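Local coordinates for imidazoleglycerol-phosphate dehydratase (Pyrococcus furiosus, PDB 5DNL) that catalyses the dehydration of imidazoleglycerol phosphate, the sixth step of histidine biosynthesis, at the interface of chains A and B and the interface of chains A and C. Residues are numbered along the deposited sequence; one frame, centred on the assembly and turned at random. Chains: chain A/B/C, Imidazoleglycerol-phosphate dehydratase.

Contact 1: the interface of chains A and B. Residues chain A 76-77, 98, 170; chain B 37, 82, 84, 153.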
ATOM      1  N   ARG A  76     -43.607 -22.482  13.867  1.00 12.51           N
ATOM      2  CA  ARG A  76     -42.140 -22.742  13.946  1.00 11.88           C
ATOM      3  C   ARG A  76     -41.296 -21.541  13.478  1.00 12.63           C
ATOM      4  O   ARG A  76     -40.348 -21.162  14.157  1.00 12.89           O
ATOM      5  CB  ARG A  76     -41.719 -24.015  13.194  1.00 12.54           C
ATOM      6  CG  ARG A  76     -40.226 -24.276  13.225  1.00 12.96           C
ATOM      7  CD  ARG A  76     -39.862 -25.524  12.455  1.00 14.17           C
ATOM      8  NE  ARG A  76     -38.405 -25.585  12.323  1.00 13.08           N
ATOM      9  CZ  ARG A  76     -37.733 -26.446  11.555  1.00 12.73           C
ATOM     10  NH1 ARG A  76     -38.356 -27.412  10.867  1.00 14.08           N
ATOM     11  NH2 ARG A  76     -36.413 -26.361  11.513  1.00 14.49           N
ATOM     12  N   PHE A  77     -41.623 -21.003  12.315  1.00 13.74           N
ATOM     13  CA  PHE A  77     -40.889 -19.907  11.706  1.00 11.65           C
ATOM     14  C   PHE A  77     -41.589 -18.576  11.879  1.00 13.81           C
ATOM     15  O   PHE A  77     -42.807 -18.493  11.710  1.00 14.73           O
ATOM     16  CB  PHE A  77     -40.696 -20.188  10.237  1.00 10.70           C
ATOM     17  CG  PHE A  77     -39.862 -21.399   9.962  1.00 12.97           C
ATOM     18  CD1 PHE A  77     -38.484 -21.299   9.973  1.00 14.37           C
ATOM     19  CD2 PHE A  77     -40.442 -22.638   9.702  1.00 15.08           C
ATOM     20  CE1 PHE A  77     -37.691 -22.408   9.736  1.00 15.10           C
ATOM     21  CE2 PHE A  77     -39.644 -23.750   9.470  1.00 15.14           C
ATOM     22  CZ  PHE A  77     -38.266 -23.628   9.474  1.00 16.04           C
ATOM     23  N   ARG A  98     -32.862 -26.565  18.118  1.00 13.22           N
ATOM     24  CA  ARG A  98     -31.422 -26.508  17.894  1.00 12.50           C
ATOM     25  C   ARG A  98     -30.916 -25.165  18.421  1.00 10.70           C
ATOM     26  O   ARG A  98     -30.829 -24.197  17.661  1.00 13.84           O
ATOM     27  CB  ARG A  98     -31.056 -26.658  16.408  1.00 13.33           C
ATOM     28  CG  ARG A  98     -31.340 -28.025  15.822  1.00 14.40           C
ATOM     29  CD  ARG A  98     -30.760 -28.153  14.420  1.00 13.21           C
ATOM     30  NE  ARG A  98     -31.443 -27.341  13.429  1.00 13.82           N
ATOM     31  CZ  ARG A  98     -32.354 -27.776  12.549  1.00 15.32           C
ATOM     32  NH1 ARG A  98     -32.717 -29.055  12.488  1.00 17.02           N
ATOM     33  NH2 ARG A  98     -32.887 -26.929  11.691  1.00 15.17           N
ATOM     34  N   GLU A 170     -44.083 -29.061  11.797  1.00 15.79           N
ATOM     35  CA  GLU A 170     -43.486 -28.309  10.700  1.00 14.68           C
ATOM     36  C   GLU A 170     -42.024 -28.709  10.467  1.00 17.12           C
ATOM     37  O   GLU A 170     -41.116 -27.890  10.590  1.00 15.83           O
ATOM     38  CB  GLU A 170     -43.611 -26.803  10.985  1.00 14.86           C
ATOM     39  CG  GLU A 170     -45.045 -26.290  10.951  1.00 20.21           C
ATOM     40  CD  GLU A 170     -45.620 -26.169   9.530  1.00 24.58           C
ATOM     41  OE1 GLU A 170     -44.852 -26.141   8.546  1.00 29.33           O
ATOM     42  OE2 GLU A 170     -46.867 -26.050   9.412  1.00 34.40           O
TER
ATOM     43  N   TYR B  37     -42.675 -26.916   2.165  1.00 12.90           N
ATOM     44  CA  TYR B  37     -42.868 -25.494   2.436  1.00 12.09           C
ATOM     45  C   TYR B  37     -43.781 -24.819   1.410  1.00 13.76           C
ATOM     46  O   TYR B  37     -44.423 -23.817   1.732  1.00 16.26           O
ATOM     47  CB  TYR B  37     -41.524 -24.770   2.630  1.00 13.17           C
ATOM     48  CG  TYR B  37     -40.883 -25.247   3.934  1.00 13.90           C
ATOM     49  CD1 TYR B  37     -41.197 -24.639   5.131  1.00 21.30           C
ATOM     50  CD2 TYR B  37     -40.070 -26.357   3.970  1.00 14.58           C
ATOM     51  CE1 TYR B  37     -40.666 -25.094   6.331  1.00 25.02           C
ATOM     52  CE2 TYR B  37     -39.554 -26.847   5.158  1.00 13.76           C
ATOM     53  CZ  TYR B  37     -39.831 -26.206   6.334  1.00 16.38           C
ATOM     54  OH  TYR B  37     -39.312 -26.667   7.525  1.00 17.03           O
ATOM     55  N   MET B  82     -35.443 -17.454   5.384  1.00 12.72           N
ATOM     56  CA  MET B  82     -35.345 -18.733   6.020  1.00 12.59           C
ATOM     57  C   MET B  82     -34.021 -18.923   6.745  1.00 11.94           C
ATOM     58  O   MET B  82     -32.966 -18.889   6.096  1.00 12.78           O
ATOM     59  CB  MET B  82     -35.474 -19.828   4.956  1.00 16.47           C
ATOM     60  CG  MET B  82     -35.341 -21.236   5.461  1.00 21.99           C
ATOM     61  SD  MET B  82     -36.481 -21.652   6.802  1.00 30.36           S
ATOM     62  CE  MET B  82     -37.999 -21.283   6.023  1.00 15.11           C
ATOM     63  N   MET B  84     -31.470 -21.459   8.877  1.00 11.57           N
ATOM     64  CA  MET B  84     -31.145 -22.831   9.251  1.00 13.18           C
ATOM     65  C   MET B  84     -29.832 -22.801  10.005  1.00 12.95           C
ATOM     66  O   MET B  84     -28.761 -22.687   9.383  1.00 12.54           O
ATOM     67  CB  MET B  84     -31.073 -23.778   8.067  1.00 14.39           C
ATOM     68  CG  MET B  84     -30.825 -25.204   8.569  1.00 15.32           C
ATOM     69  SD  MET B  84     -30.908 -26.505   7.368  1.00 14.88           S
ATOM     70  CE  MET B  84     -32.574 -26.209   6.823  1.00 16.62           C
ATOM     71  N   LYS B 153     -36.200 -24.426   1.107  1.00 10.66           N
ATOM     72  CA  LYS B 153     -37.345 -24.129   1.986  1.00 10.77           C
ATOM     73  C   LYS B 153     -37.940 -22.774   1.617  1.00 13.51           C
ATOM     74  O   LYS B 153     -39.165 -22.599   1.546  1.00 12.58           O
ATOM     75  CB  LYS B 153     -36.930 -24.084   3.445  1.00 11.98           C
ATOM     76  CG  LYS B 153     -36.513 -25.400   4.116  1.00 12.62           C
ATOM     77  CD  LYS B 153     -36.366 -25.206   5.620  1.00 13.95           C
ATOM     78  CE  LYS B 153     -36.075 -26.499   6.385  1.00 14.71           C
ATOM     79  NZ  LYS B 153     -36.109 -26.280   7.857  1.00 13.68           N
TER
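A:Phe77 packs against B:Met82 and B:Tyr37 in a patch with an apolar centre and a basic rim between two copies of imidazoleglycerol-phosphate dehydratase, helping to hold neighbouring subunits together in the 24-subunit assembly. The phenyl ring of A:Phe77 suits the spot because it offers two faces and a broad rim. A:Arg76 CG lies over one face near the rim, and B:Met82 CE lies 3.9 Å above the opposite face, toward its rim. The sulfur B:Met82 SD comes closer, 3.3 Å from A:Phe77 CE1; methionine is apt here, since its flexible chain, bent at chi2 (55°) and chi3 (57°), curls its end onto the ring. B:Tyr37 touches the neighbouring part of the rim with the outer end of its ring, its CE1 standing 3.6 Å from A:Phe77 CE2, and the two side chains cross at about a right angle. An alanine in place of A:Phe77 would probably open a gap beside B:Met82 and B:Tyr37 and leave the A:Arg76 guanidinium freer to move. That guanidinium lies with one face over A:Phe77 CZ, while its NH1 gives an in-plane hydrogen bond of 2.8 Å to the backbone O of A:Glu170. A:Arg76, A:Arg98 and B:Lys153 would probably make the surroundings positive; both arginines belong to the inhibitor pocket, where they probably meet its phosphonate. B:Lys153 NZ makes a weak hydrogen bond to the phenol OH of B:Tyr37 and stands 3.7 Å from A:Arg76 NH2 and 5.0 Å from A:Arg98 NH2.

Contact 2: the interface of chains A and B. Residues chain A 92-94, 133, 135; chain B 83, 85-88.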
ATOM      1  N   SER A  92     -35.019 -13.058  12.824  1.00 11.28           N
ATOM      2  CA  SER A  92     -35.511 -14.296  12.225  1.00 11.88           C
ATOM      3  C   SER A  92     -35.426 -15.411  13.237  1.00 14.98           C
ATOM      4  O   SER A  92     -34.352 -15.635  13.830  1.00 14.09           O
ATOM      5  CB  SER A  92     -34.681 -14.634  10.978  1.00 16.04           C
ATOM      6  OG  SER A  92     -35.131 -15.832  10.332  1.00 21.58           O
ATOM      7  N   VAL A  93     -36.546 -16.120  13.443  1.00 11.40           N
ATOM      8  CA  VAL A  93     -36.651 -17.165  14.450  1.00 12.33           C
ATOM      9  C   VAL A  93     -37.088 -18.468  13.803  1.00 13.41           C
ATOM     10  O   VAL A  93     -37.972 -18.485  12.948  1.00 12.48           O
ATOM     11  CB  VAL A  93     -37.665 -16.764  15.549  1.00 15.03           C
ATOM     12  CG1 VAL A  93     -37.940 -17.923  16.514  1.00 23.28           C
ATOM     13  CG2 VAL A  93     -37.190 -15.540  16.305  1.00 14.83           C
ATOM     14  N   ASP A  94     -36.454 -19.562  14.217  1.00 11.88           N
ATOM     15  CA  ASP A  94     -36.889 -20.918  13.887  1.00 11.69           C
ATOM     16  C   ASP A  94     -36.924 -21.687  15.205  1.00 12.99           C
ATOM     17  O   ASP A  94     -35.866 -21.926  15.809  1.00 12.90           O
ATOM     18  CB  ASP A  94     -35.927 -21.535  12.863  1.00 11.85           C
ATOM     19  CG  ASP A  94     -36.114 -23.006  12.667  1.00 16.82           C
ATOM     20  OD1 ASP A  94     -37.036 -23.580  13.272  1.00 16.00           O
ATOM     21  OD2 ASP A  94     -35.311 -23.607  11.902  1.00 14.87           O
ATOM     22  N   THR A 133     -33.443 -21.363  17.075  1.00 11.96           N
ATOM     23  CA  THR A 133     -32.475 -20.625  16.268  1.00 12.70           C
ATOM     24  C   THR A 133     -32.934 -19.175  16.203  1.00 10.89           C
ATOM     25  O   THR A 133     -34.040 -18.912  15.752  1.00 11.67           O
ATOM     26  CB  THR A 133     -32.478 -21.214  14.835  1.00 14.44           C
ATOM     27  OG1 THR A 133     -32.284 -22.643  14.864  1.00 16.21           O
ATOM     28  CG2 THR A 133     -31.424 -20.581  13.954  1.00 13.34           C
ATOM     29  N   HIS A 135     -31.675 -15.251  14.822  1.00 10.68           N
ATOM     30  CA  HIS A 135     -30.793 -14.303  14.171  1.00 10.77           C
ATOM     31  C   HIS A 135     -31.300 -12.894  14.438  1.00 11.23           C
ATOM     32  O   HIS A 135     -32.489 -12.606  14.237  1.00 12.54           O
ATOM     33  CB  HIS A 135     -30.784 -14.504  12.668  1.00 11.79           C
ATOM     34  CG  HIS A 135     -30.029 -15.705  12.222  1.00 12.05           C
ATOM     35  ND1 HIS A 135     -28.744 -15.622  11.754  1.00 15.46           N
ATOM     36  CD2 HIS A 135     -30.388 -17.007  12.138  1.00 15.25           C
ATOM     37  CE1 HIS A 135     -28.323 -16.835  11.435  1.00 18.00           C
ATOM     38  NE2 HIS A 135     -29.304 -17.686  11.638  1.00 16.70           N
TER
ATOM     39  N   PRO B  83     -34.063 -19.123   8.081  1.00 12.92           N
ATOM     40  CA  PRO B  83     -32.883 -19.504   8.827  1.00 12.80           C
ATOM     41  C   PRO B  83     -32.713 -21.020   8.803  1.00 14.59           C
ATOM     42  O   PRO B  83     -33.692 -21.775   8.679  1.00 15.17           O
ATOM     43  CB  PRO B  83     -33.194 -19.014  10.237  1.00 14.38           C
ATOM     44  CG  PRO B  83     -34.680 -19.135  10.336  1.00 18.41           C
ATOM     45  CD  PRO B  83     -35.233 -18.929   8.975  1.00 13.41           C
ATOM     46  N   ASP B  85     -29.894 -22.893  11.337  1.00 12.44           N
ATOM     47  CA  ASP B  85     -28.730 -22.703  12.187  1.00 12.00           C
ATOM     48  C   ASP B  85     -27.975 -21.434  11.735  1.00 11.86           C
ATOM     49  O   ASP B  85     -28.571 -20.360  11.726  1.00 12.46           O
ATOM     50  CB  ASP B  85     -27.867 -23.965  12.178  1.00 12.67           C
ATOM     51  CG  ASP B  85     -28.596 -25.182  12.739  1.00 17.41           C
ATOM     52  OD1 ASP B  85     -29.791 -25.077  13.114  1.00 15.24           O
ATOM     53  OD2 ASP B  85     -27.947 -26.233  12.843  1.00 17.51           O
ATOM     54  N   ASP B  86     -26.697 -21.556  11.326  1.00 12.11           N
ATOM     55  CA  ASP B  86     -25.906 -20.393  10.885  1.00 12.07           C
ATOM     56  C   ASP B  86     -26.455 -19.684   9.656  1.00 11.63           C
ATOM     57  O   ASP B  86     -26.189 -18.490   9.471  1.00 12.86           O
ATOM     58  CB  ASP B  86     -24.462 -20.818  10.594  1.00 13.43           C
ATOM     59  CG  ASP B  86     -24.401 -21.984   9.631  1.00 16.14           C
ATOM     60  OD1 ASP B  86     -24.793 -23.099  10.061  1.00 13.88           O
ATOM     61  OD2 ASP B  86     -24.037 -21.791   8.447  1.00 14.28           O
ATOM     62  N   ALA B  87     -27.181 -20.408   8.807  1.00 10.55           N
ATOM     63  CA  ALA B  87     -27.633 -19.871   7.513  1.00 12.15           C
ATOM     64  C   ALA B  87     -28.849 -18.965   7.693  1.00 12.67           C
ATOM     65  O   ALA B  87     -29.720 -19.231   8.540  1.00 12.38           O
ATOM     66  CB  ALA B  87     -27.998 -20.970   6.524  1.00 13.05           C
ATOM     67  N   LEU B  88     -28.894 -17.907   6.886  1.00 11.04           N
ATOM     68  CA  LEU B  88     -30.046 -17.029   6.821  1.00 10.97           C
ATOM     69  C   LEU B  88     -30.163 -16.595   5.376  1.00 12.22           C
ATOM     70  O   LEU B  88     -29.254 -15.931   4.875  1.00 13.21           O
ATOM     71  CB  LEU B  88     -29.869 -15.818   7.726  1.00 12.80           C
ATOM     72  CG  LEU B  88     -31.080 -14.903   7.870  1.00 12.91           C
ATOM     73  CD1 LEU B  88     -32.234 -15.652   8.487  1.00 14.69           C
ATOM     74  CD2 LEU B  88     -30.723 -13.685   8.719  1.00 16.62           C
TER
HETATM   75  O   HOH W   1     -34.631 -24.345   9.244  1.00 14.39           O
HETATM   76  O   HOH W   2     -29.970 -23.494  15.172  1.00 16.76           O
HETATM   77  O   HOH W   3     -32.620 -23.863  12.313  1.00 17.12           O
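Water 3 is gripped from both chains: the carboxylate OD2 of A:Asp94 at 2.7 Å and the hydroxyl OG1 of A:Thr133 on one side, the backbone N and the carboxylate OD1 of B:Asp85 on the other. Water 2 adds a second bridge, 2.5 Å from A:Thr133 OG1 and 2.6 Å from B:Asp85 OD1. Water 1 joins A:Asp94 OD2 to the backbone O of B:Pro83. Water lies between the two aspartates, whose OD2 (A:Asp94) and OD1 (B:Asp85) stay 5.8 Å apart, which would probably ease the repulsion of like charges. A direct hydrogen bond runs from the imidazole NE2 of A:His135 to the backbone O of B:Asp85, at 2.8 Å, approaching almost head-on to the carbonyl oxygen and 15° out of the ring plane. The carbonyl sits in the turn after strand 77-84 of chain B, where B:Asp85 has a positive phi (47°). B:Leu88 lays its CB over a face of the same imidazole, toward the rim, and its CD1 reaches A:Ser92 CB. B:Pro83, a compact ring, presses CG 3.7 Å from A:Asp94 CB and also packs on A:Ser92. Direct bond, waters and packing together hold the turn of chain B against strands 87-94 and 133-140 of chain A, helping to join the subunits.

Contact 3: the interface of chains A and C. Residues chain A 25-26, 29, 111, 114, 145, 149; chain C 7, 50, 52-53.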
ATOM      1  N   LEU A  25     -34.431  -0.709  34.715  1.00 15.05           N
ATOM      2  CA  LEU A  25     -35.412   0.044  33.943  1.00 15.58           C
ATOM      3  C   LEU A  25     -35.248  -0.126  32.436  1.00 14.34           C
ATOM      4  O   LEU A  25     -36.231  -0.041  31.690  1.00 15.78           O
ATOM      5  CB  LEU A  25     -35.393   1.536  34.288  1.00 17.49           C
ATOM      6  CG  LEU A  25     -35.751   1.885  35.731  1.00 24.55           C
ATOM      7  CD1 LEU A  25     -35.750   3.401  35.939  1.00 24.28           C
ATOM      8  CD2 LEU A  25     -37.088   1.299  36.128  1.00 21.94           C
ATOM      9  N   ILE A  26     -34.019  -0.387  31.993  1.00 13.50           N
ATOM     10  CA  ILE A  26     -33.784  -0.644  30.576  1.00 13.91           C
ATOM     11  C   ILE A  26     -34.436  -1.965  30.168  1.00 12.02           C
ATOM     12  O   ILE A  26     -35.145  -2.036  29.148  1.00 12.91           O
ATOM     13  CB  ILE A  26     -32.278  -0.694  30.218  1.00 14.46           C
ATOM     14  CG1 ILE A  26     -31.546   0.597  30.646  1.00 25.21           C
ATOM     15  CG2 ILE A  26     -32.071  -1.020  28.747  1.00 14.08           C
ATOM     16  CD1 ILE A  26     -31.846   1.816  29.826  1.00 35.46           C
ATOM     17  N   HIS A  29     -38.206  -1.836  30.005  1.00 12.52           N
ATOM     18  CA  HIS A  29     -38.648  -1.209  28.751  1.00 12.76           C
ATOM     19  C   HIS A  29     -38.543  -2.197  27.586  1.00 12.89           C
ATOM     20  O   HIS A  29     -39.461  -2.324  26.803  1.00 12.86           O
ATOM     21  CB  HIS A  29     -37.849   0.070  28.487  1.00 13.10           C
ATOM     22  CG  HIS A  29     -38.247   0.804  27.251  1.00 12.76           C
ATOM     23  ND1 HIS A  29     -39.563   1.011  26.886  1.00 14.41           N
ATOM     24  CD2 HIS A  29     -37.498   1.441  26.325  1.00 13.19           C
ATOM     25  CE1 HIS A  29     -39.599   1.698  25.757  1.00 13.65           C
ATOM     26  NE2 HIS A  29     -38.362   1.999  25.417  1.00 12.34           N
ATOM     27  N   GLU A 111     -25.245   4.230  24.359  1.00 12.10           N
ATOM     28  CA  GLU A 111     -26.129   4.802  25.360  1.00 11.98           C
ATOM     29  C   GLU A 111     -26.018   4.006  26.654  1.00 12.02           C
ATOM     30  O   GLU A 111     -26.079   2.765  26.630  1.00 13.88           O
ATOM     31  CB  GLU A 111     -27.564   4.743  24.840  1.00 15.14           C
ATOM     32  CG  GLU A 111     -28.563   5.504  25.689  1.00 16.07           C
ATOM     33  CD  GLU A 111     -29.890   5.674  24.970  1.00 13.94           C
ATOM     34  OE1 GLU A 111     -29.882   6.158  23.810  1.00 15.77           O
ATOM     35  OE2 GLU A 111     -30.913   5.263  25.551  1.00 15.05           O
ATOM     36  N   PHE A 114     -27.460   0.286  27.729  1.00 13.33           N
ATOM     37  CA  PHE A 114     -27.603  -0.535  26.542  1.00 12.80           C
ATOM     38  C   PHE A 114     -26.220  -1.073  26.229  1.00 15.87           C
ATOM     39  O   PHE A 114     -25.260  -0.322  26.071  1.00 17.45           O
ATOM     40  CB  PHE A 114     -28.157   0.270  25.367  1.00 13.62           C
ATOM     41  CG  PHE A 114     -29.616   0.617  25.516  1.00 12.78           C
ATOM     42  CD1 PHE A 114     -30.017   1.780  26.164  1.00 13.44           C
ATOM     43  CD2 PHE A 114     -30.594  -0.221  25.001  1.00 14.29           C
ATOM     44  CE1 PHE A 114     -31.361   2.098  26.289  1.00 14.43           C
ATOM     45  CE2 PHE A 114     -31.936   0.083  25.133  1.00 13.61           C
ATOM     46  CZ  PHE A 114     -32.315   1.229  25.786  1.00 12.09           C
ATOM     47  N   HIS A 145     -30.094   2.676  21.501  1.00 11.27           N
ATOM     48  CA  HIS A 145     -31.453   2.440  22.005  1.00 11.09           C
ATOM     49  C   HIS A 145     -32.343   2.038  20.842  1.00 11.78           C
ATOM     50  O   HIS A 145     -33.132   1.086  20.957  1.00 11.48           O
ATOM     51  CB  HIS A 145     -31.951   3.739  22.646  1.00 11.74           C
ATOM     52  CG  HIS A 145     -33.248   3.662  23.386  1.00 11.92           C
ATOM     53  ND1 HIS A 145     -33.418   4.334  24.574  1.00 12.06           N
ATOM     54  CD2 HIS A 145     -34.453   3.129  23.082  1.00 11.72           C
ATOM     55  CE1 HIS A 145     -34.659   4.173  25.000  1.00 11.43           C
ATOM     56  NE2 HIS A 145     -35.310   3.453  24.113  1.00 12.09           N
ATOM     57  N   GLU A 149     -33.906  -1.624  20.943  1.00 10.51           N
ATOM     58  CA  GLU A 149     -35.367  -1.690  21.045  1.00 11.73           C
ATOM     59  C   GLU A 149     -35.979  -2.277  19.770  1.00 12.56           C
ATOM     60  O   GLU A 149     -36.925  -3.050  19.861  1.00 12.97           O
ATOM     61  CB  GLU A 149     -35.995  -0.335  21.396  1.00 11.24           C
ATOM     62  CG  GLU A 149     -37.466  -0.431  21.757  1.00 11.85           C
ATOM     63  CD  GLU A 149     -38.065   0.851  22.228  1.00 14.03           C
ATOM     64  OE1 GLU A 149     -37.325   1.824  22.532  1.00 12.13           O
ATOM     65  OE2 GLU A 149     -39.323   0.889  22.227  1.00 13.84           O
TER
ATOM     66  N   GLU C   7     -44.030   7.088  29.135  1.00 15.69           N
ATOM     67  CA  GLU C   7     -42.593   7.176  29.431  1.00 17.96           C
ATOM     68  C   GLU C   7     -42.178   8.465  30.128  1.00 15.71           C
ATOM     69  O   GLU C   7     -41.318   8.448  31.014  1.00 17.04           O
ATOM     70  CB  GLU C   7     -41.800   7.064  28.114  1.00 15.69           C
ATOM     71  CG  GLU C   7     -42.001   5.744  27.388  1.00 16.97           C
ATOM     72  CD  GLU C   7     -41.449   5.736  25.978  1.00 15.86           C
ATOM     73  OE1 GLU C   7     -41.049   6.787  25.467  1.00 16.91           O
ATOM     74  OE2 GLU C   7     -41.443   4.644  25.367  1.00 16.73           O
ATOM     75  N   LEU C  50     -36.274   6.679  31.185  1.00 15.39           N
ATOM     76  CA  LEU C  50     -34.939   6.547  30.633  1.00 15.47           C
ATOM     77  C   LEU C  50     -34.474   7.895  30.071  1.00 11.72           C
ATOM     78  O   LEU C  50     -35.261   8.627  29.481  1.00 13.14           O
ATOM     79  CB  LEU C  50     -34.918   5.504  29.513  1.00 16.51           C
ATOM     80  CG  LEU C  50     -35.286   4.067  29.875  1.00 16.78           C
ATOM     81  CD1 LEU C  50     -35.144   3.185  28.641  1.00 18.08           C
ATOM     82  CD2 LEU C  50     -34.460   3.550  31.048  1.00 25.13           C
ATOM     83  N   HIS C  52     -32.777   8.746  27.427  1.00 11.90           N
ATOM     84  CA  HIS C  52     -33.043   8.982  26.001  1.00 12.25           C
ATOM     85  C   HIS C  52     -34.449   9.528  25.809  1.00 11.79           C
ATOM     86  O   HIS C  52     -34.646  10.484  25.063  1.00 11.79           O
ATOM     87  CB  HIS C  52     -32.864   7.685  25.247  1.00 14.00           C
ATOM     88  CG  HIS C  52     -33.129   7.719  23.770  1.00 11.73           C
ATOM     89  ND1 HIS C  52     -32.265   7.115  22.882  1.00 12.48           N
ATOM     90  CD2 HIS C  52     -34.161   8.186  23.021  1.00 11.27           C
ATOM     91  CE1 HIS C  52     -32.759   7.192  21.662  1.00 12.53           C
ATOM     92  NE2 HIS C  52     -33.899   7.848  21.714  1.00 12.94           N
ATOM     93  N   HIS C  53     -35.423   8.895  26.459  1.00 11.20           N
ATOM     94  CA  HIS C  53     -36.803   9.363  26.335  1.00 11.66           C
ATOM     95  C   HIS C  53     -36.922  10.816  26.832  1.00 12.43           C
ATOM     96  O   HIS C  53     -37.621  11.622  26.238  1.00 12.69           O
ATOM     97  CB  HIS C  53     -37.781   8.480  27.089  1.00 11.77           C
ATOM     98  CG  HIS C  53     -37.832   7.062  26.603  1.00 12.97           C
ATOM     99  ND1 HIS C  53     -38.250   6.029  27.408  1.00 13.26           N
ATOM    100  CD2 HIS C  53     -37.526   6.498  25.411  1.00 11.73           C
ATOM    101  CE1 HIS C  53     -38.203   4.895  26.741  1.00 13.51           C
ATOM    102  NE2 HIS C  53     -37.786   5.155  25.520  1.00 12.66           N
TER
HETATM  103  O   HOH W   4     -31.644   6.134  27.998  1.00 17.27           O
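C:Leu50 pushes its two methyl groups into chain A, between A:Ile26 and A:His29 of helix 25-38. CD2 meets A:Ile26 CD1 in a tight contact of 3.4 Å, while CD1 lies 3.7 Å from A:His29 CD2; a branched leucine suits a place with two neighbouring spots to fill. It directly precedes helix 51-69, which carries C:His52 and C:His53 of the HHLWED motif, and so probably helps to seat these histidines against chain A. A:His145, of the second histidine motif, has its CG anti to the backbone N (chi1 -172°), which turns the imidazole toward chain C. There its ring meets that of C:His53 edge to face, with planes 59° apart. A:His29 and C:His53 meet tip to tip with planes perpendicular: C:His53 CE1 stands over the A:His29 face, toward its rim, while A:His29 NE2 lies in the C:His53 ring plane. The NE2 atoms of A:His145 and C:His53 are 3.3 Å apart and that of A:His29 is close by, a convergence that fits ligands of one manganese ion in this family's shared active site. C:His52, itself a manganese ligand, is positioned from the second shell: its ND1 gives a hydrogen bond of 2.7 Å, almost straight (169° at H), to the syn side of A:Glu111 OE1. OE2 of A:Glu111 accepts a hydrogen bond from A:His145 ND1, so one glutamate orients histidines of both chains. Water 4 completes the link, 2.7 Å from A:Glu111 OE2 and 2.9 Å from C:His52 N.

Contact 1 and contact 2 are parts of one A–B interface, with the centres of their C-alpha atoms about 8 Å apart, and strand 77-84 of chain B serves both. Contact 3 joins chain A to a different neighbour, its centre about 33 Å from contact 1 and 27 Å from contact 2. The same helices nevertheless recur: 25-38 and 144-162 supply B:Tyr37 and B:Lys153 to contact 1, and A:His29 and A:His145 to contact 3. Each subunit thus uses one set of elements for different neighbours, which suggests that the metal-binding and inhibitor-binding surfaces depend on assembly of the 24-mer.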